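Local coordinates for multicopper oxidase (Arthrobacter sp. FB24, PDB 3GDC), which probably oxidises phenolic or similar substrates at a type 1 copper and passes the electrons to a copper cluster that reduces dioxygen to water, at residues F80-I90 / G102-P113. Residues are numbered along the deposited sequence; the frame is centred on the assembly and turned at random.
Sequences FTNAGAHPHTI and GTPGIGAGSIAP. With CU (copper (II) ion), chain D.
Ile111 pairs with His88 as an antiparallel hydrogen-bonded pair: His88 N gives to Ile111 O at 3.0 Å, and Ile111 N returns a bond to His88 O at 2.9 Å. Ile111 O takes a second donor, Asn82 ND2, also at 2.9 Å, and the two donors come from opposite faces of its carbonyl plane. Asn82 holds its CG trans to the backbone N (chi1 -176°), which carries the amide into the turn that follows: ND2 also gives a nearly straight bond to His86 O (177°), while OD1 accepts from Gly84 N in an Asx turn. With an alanine here, Ile111 O would probably lose its second donor, and His86 O and Gly84 N their amide partners, leaving less firmly held the turn ahead of His88, whose ND1 binds the type 1 copper with Cys133 and His141. Pro113 covers that turn, its CB 3.2 Å from Gly84 O, its CG 3.6 Å from Ala85 O and its CD by Pro87 N. Farther along, Thr89 OG1 donates to Gly102 O (2.8 Å) and accepts from His134 N, and its CG2 packs near Gly109 O and Ser110 CA. Ile111 CG1 meets the ring edge of Phe80 in plane. The contact thus joins the end of strand 75-82 to the loop before strand 116-122 in this cupredoxin domain, with Phe117 touching Ile111 and Ala41 of strand 33-49 touching Phe80 and Asn82.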
loop_
_atom_site.group_PDB
_atom_site.type_symbol
_atom_site.label_atom_id
_atom_site.label_comp_id
_atom_site.label_asym_id
_atom_site.label_seq_id
_atom_site.Cartn_x
_atom_site.Cartn_y
_atom_site.Cartn_z
ATOM N N PHE A 80 20.976 25.746 8.458
ATOM C CA PHE A 80 21.598 24.767 7.581
ATOM C C PHE A 80 22.898 25.305 7.006
ATOM O O PHE A 80 22.934 26.428 6.499
ATOM C CB PHE A 80 20.633 24.412 6.440
ATOM C CG PHE A 80 21.180 23.399 5.467
ATOM C CD1 PHE A 80 21.702 22.186 5.915
ATOM C CD2 PHE A 80 21.148 23.652 4.096
ATOM C CE1 PHE A 80 22.192 21.235 5.008
ATOM C CE2 PHE A 80 21.632 22.715 3.184
ATOM C CZ PHE A 80 22.158 21.504 3.640
ATOM N N THR A 81 23.963 24.516 7.108
ATOM C CA THR A 81 25.219 24.806 6.413
ATOM C C THR A 81 25.587 23.608 5.547
ATOM O O THR A 81 25.507 22.458 5.999
ATOM C CB THR A 81 26.375 25.123 7.389
ATOM O OG1 THR A 81 26.050 26.285 8.154
ATOM C CG2 THR A 81 27.696 25.386 6.636
ATOM N N ASN A 82 25.969 23.878 4.304
ATOM C CA ASN A 82 26.399 22.822 3.399
ATOM C C ASN A 82 27.915 22.725 3.430
ATOM O O ASN A 82 28.609 23.575 2.871
ATOM C CB ASN A 82 25.893 23.057 1.962
ATOM C CG ASN A 82 26.250 21.909 1.028
ATOM O OD1 ASN A 82 26.856 20.921 1.455
ATOM N ND2 ASN A 82 25.884 22.031 -0.244
ATOM N N ALA A 83 28.426 21.702 4.113
ATOM C CA ALA A 83 29.860 21.437 4.145
ATOM C C ALA A 83 30.260 20.284 3.214
ATOM O O ALA A 83 31.388 19.791 3.275
ATOM C CB ALA A 83 30.323 21.172 5.587
ATOM N N GLY A 84 29.332 19.866 2.356
ATOM C CA GLY A 84 29.591 18.829 1.349
ATOM C C GLY A 84 30.179 19.356 0.049
ATOM O O GLY A 84 30.351 20.565 -0.125
ATOM N N ALA A 85 30.486 18.445 -0.866
ATOM C CA ALA A 85 31.085 18.789 -2.161
ATOM C C ALA A 85 30.038 19.138 -3.214
ATOM O O ALA A 85 30.379 19.637 -4.291
ATOM C CB ALA A 85 31.961 17.643 -2.660
ATOM N N HIS A 86 28.772 18.859 -2.906
ATOM C CA HIS A 86 27.674 19.030 -3.860
ATOM C C HIS A 86 26.631 19.979 -3.280
ATOM O O HIS A 86 26.527 20.110 -2.052
ATOM C CB HIS A 86 27.022 17.673 -4.170
ATOM C CG HIS A 86 27.993 16.621 -4.612
ATOM N ND1 HIS A 86 28.744 15.876 -3.725
ATOM C CD2 HIS A 86 28.343 16.194 -5.848
ATOM C CE1 HIS A 86 29.507 15.034 -4.396
ATOM N NE2 HIS A 86 29.285 15.208 -5.686
ATOM N N PRO A 87 25.838 20.640 -4.151
ATOM C CA PRO A 87 24.744 21.455 -3.613
ATOM C C PRO A 87 23.711 20.560 -2.938
ATOM O O PRO A 87 23.512 19.417 -3.360
ATOM C CB PRO A 87 24.129 22.092 -4.868
ATOM C CG PRO A 87 24.483 21.145 -5.978
ATOM C CD PRO A 87 25.875 20.686 -5.626
ATOM N N HIS A 88 23.075 21.076 -1.894
ATOM C CA HIS A 88 22.072 20.326 -1.144
ATOM C C HIS A 88 20.991 21.285 -0.655
ATOM O O HIS A 88 21.155 22.521 -0.698
ATOM C CB HIS A 88 22.706 19.620 0.079
ATOM C CG HIS A 88 23.713 18.563 -0.263
ATOM N ND1 HIS A 88 23.388 17.422 -0.967
ATOM C CD2 HIS A 88 25.038 18.469 0.014
ATOM C CE1 HIS A 88 24.474 16.685 -1.130
ATOM N NE2 HIS A 88 25.486 17.292 -0.533
ATOM N N THR A 89 19.883 20.725 -0.181
ATOM C CA THR A 89 18.848 21.510 0.476
ATOM C C THR A 89 18.321 20.722 1.687
ATOM O O THR A 89 18.763 19.585 1.955
ATOM C CB THR A 89 17.645 21.820 -0.476
ATOM O OG1 THR A 89 16.889 20.631 -0.693
ATOM C CG2 THR A 89 18.092 22.390 -1.824
ATOM N N ILE A 90 17.388 21.320 2.416
ATOM C CA ILE A 90 16.520 20.548 3.296
ATOM C C ILE A 90 15.085 20.858 2.926
ATOM O O ILE A 90 14.632 22.016 3.007
ATOM C CB ILE A 90 16.704 20.832 4.810
ATOM C CG1 ILE A 90 18.179 20.792 5.234
ATOM C CG2 ILE A 90 15.847 19.846 5.638
ATOM C CD1 ILE A 90 18.413 21.147 6.722
ATOM N N GLY A 102 12.801 24.322 0.421
ATOM C CA GLY A 102 14.034 23.617 0.032
ATOM C C GLY A 102 14.018 23.032 -1.372
ATOM O O GLY A 102 14.636 22.003 -1.634
ATOM N N THR A 103 13.308 23.684 -2.285
ATOM C CA THR A 103 13.237 23.210 -3.665
ATOM C C THR A 103 14.106 24.083 -4.571
ATOM O O THR A 103 13.933 25.296 -4.598
ATOM C CB THR A 103 11.771 23.172 -4.156
ATOM O OG1 THR A 103 11.055 22.187 -3.405
ATOM C CG2 THR A 103 11.689 22.841 -5.636
ATOM N N PRO A 104 15.059 23.475 -5.300
ATOM C CA PRO A 104 15.847 24.279 -6.242
ATOM C C PRO A 104 14.952 25.061 -7.213
ATOM O O PRO A 104 13.956 24.524 -7.711
ATOM C CB PRO A 104 16.665 23.226 -6.989
ATOM C CG PRO A 104 16.825 22.126 -5.981
ATOM C CD PRO A 104 15.485 22.065 -5.301
ATOM N N GLY A 105 15.297 26.325 -7.441
ATOM C CA GLY A 105 14.522 27.187 -8.344
ATOM C C GLY A 105 13.442 27.995 -7.649
ATOM O O GLY A 105 12.868 28.920 -8.244
ATOM N N ILE A 106 13.156 27.647 -6.394
ATOM C CA ILE A 106 12.152 28.355 -5.601
ATOM C C ILE A 106 12.806 29.029 -4.394
ATOM O O ILE A 106 13.471 28.377 -3.579
ATOM C CB ILE A 106 10.983 27.422 -5.167
ATOM C CG1 ILE A 106 10.429 26.657 -6.381
ATOM C CG2 ILE A 106 9.874 28.220 -4.433
ATOM C CD1 ILE A 106 9.291 25.702 -6.060
ATOM N N GLY A 107 12.622 30.345 -4.290
ATOM C CA GLY A 107 13.332 31.135 -3.289
ATOM C C GLY A 107 14.835 30.962 -3.407
ATOM O O GLY A 107 15.383 30.963 -4.506
ATOM N N ALA A 108 15.498 30.795 -2.268
ATOM C CA ALA A 108 16.944 30.549 -2.218
ATOM C C ALA A 108 17.371 29.257 -2.934
ATOM O O ALA A 108 18.503 29.150 -3.394
ATOM C CB ALA A 108 17.419 30.531 -0.779
ATOM N N GLY A 109 16.470 28.277 -3.021
ATOM C CA GLY A 109 16.742 27.063 -3.802
ATOM C C GLY A 109 17.944 26.265 -3.318
ATOM O O GLY A 109 18.108 26.060 -2.116
ATOM N N SER A 110 18.778 25.818 -4.259
ATOM C CA SER A 110 19.971 25.021 -3.935
ATOM C C SER A 110 20.934 25.772 -3.028
ATOM O O SER A 110 21.225 26.954 -3.257
ATOM C CB SER A 110 20.706 24.596 -5.205
ATOM O OG SER A 110 19.858 23.844 -6.057
ATOM N N ILE A 111 21.409 25.093 -1.989
ATOM C CA ILE A 111 22.426 25.665 -1.118
ATOM C C ILE A 111 23.777 25.129 -1.566
ATOM O O ILE A 111 24.030 23.930 -1.498
ATOM C CB ILE A 111 22.174 25.359 0.395
ATOM C CG1 ILE A 111 20.731 25.710 0.821
ATOM C CG2 ILE A 111 23.239 26.035 1.281
ATOM C CD1 ILE A 111 20.212 27.118 0.408
ATOM N N ALA A 112 24.632 26.025 -2.057
ATOM C CA ALA A 112 25.937 25.641 -2.581
ATOM C C ALA A 112 26.910 25.192 -1.483
ATOM O O ALA A 112 26.754 25.567 -0.318
ATOM C CB ALA A 112 26.544 26.794 -3.399
ATOM N N PRO A 113 27.919 24.377 -1.850
ATOM C CA PRO A 113 28.976 24.017 -0.902
ATOM C C PRO A 113 29.587 25.257 -0.248
ATOM O O PRO A 113 29.945 26.210 -0.949
ATOM C CB PRO A 113 30.003 23.322 -1.793
ATOM C CG PRO A 113 29.208 22.744 -2.877
ATOM C CD PRO A 113 28.141 23.749 -3.167
HETATM CU CU CU D . 21.518 16.857 -1.622
#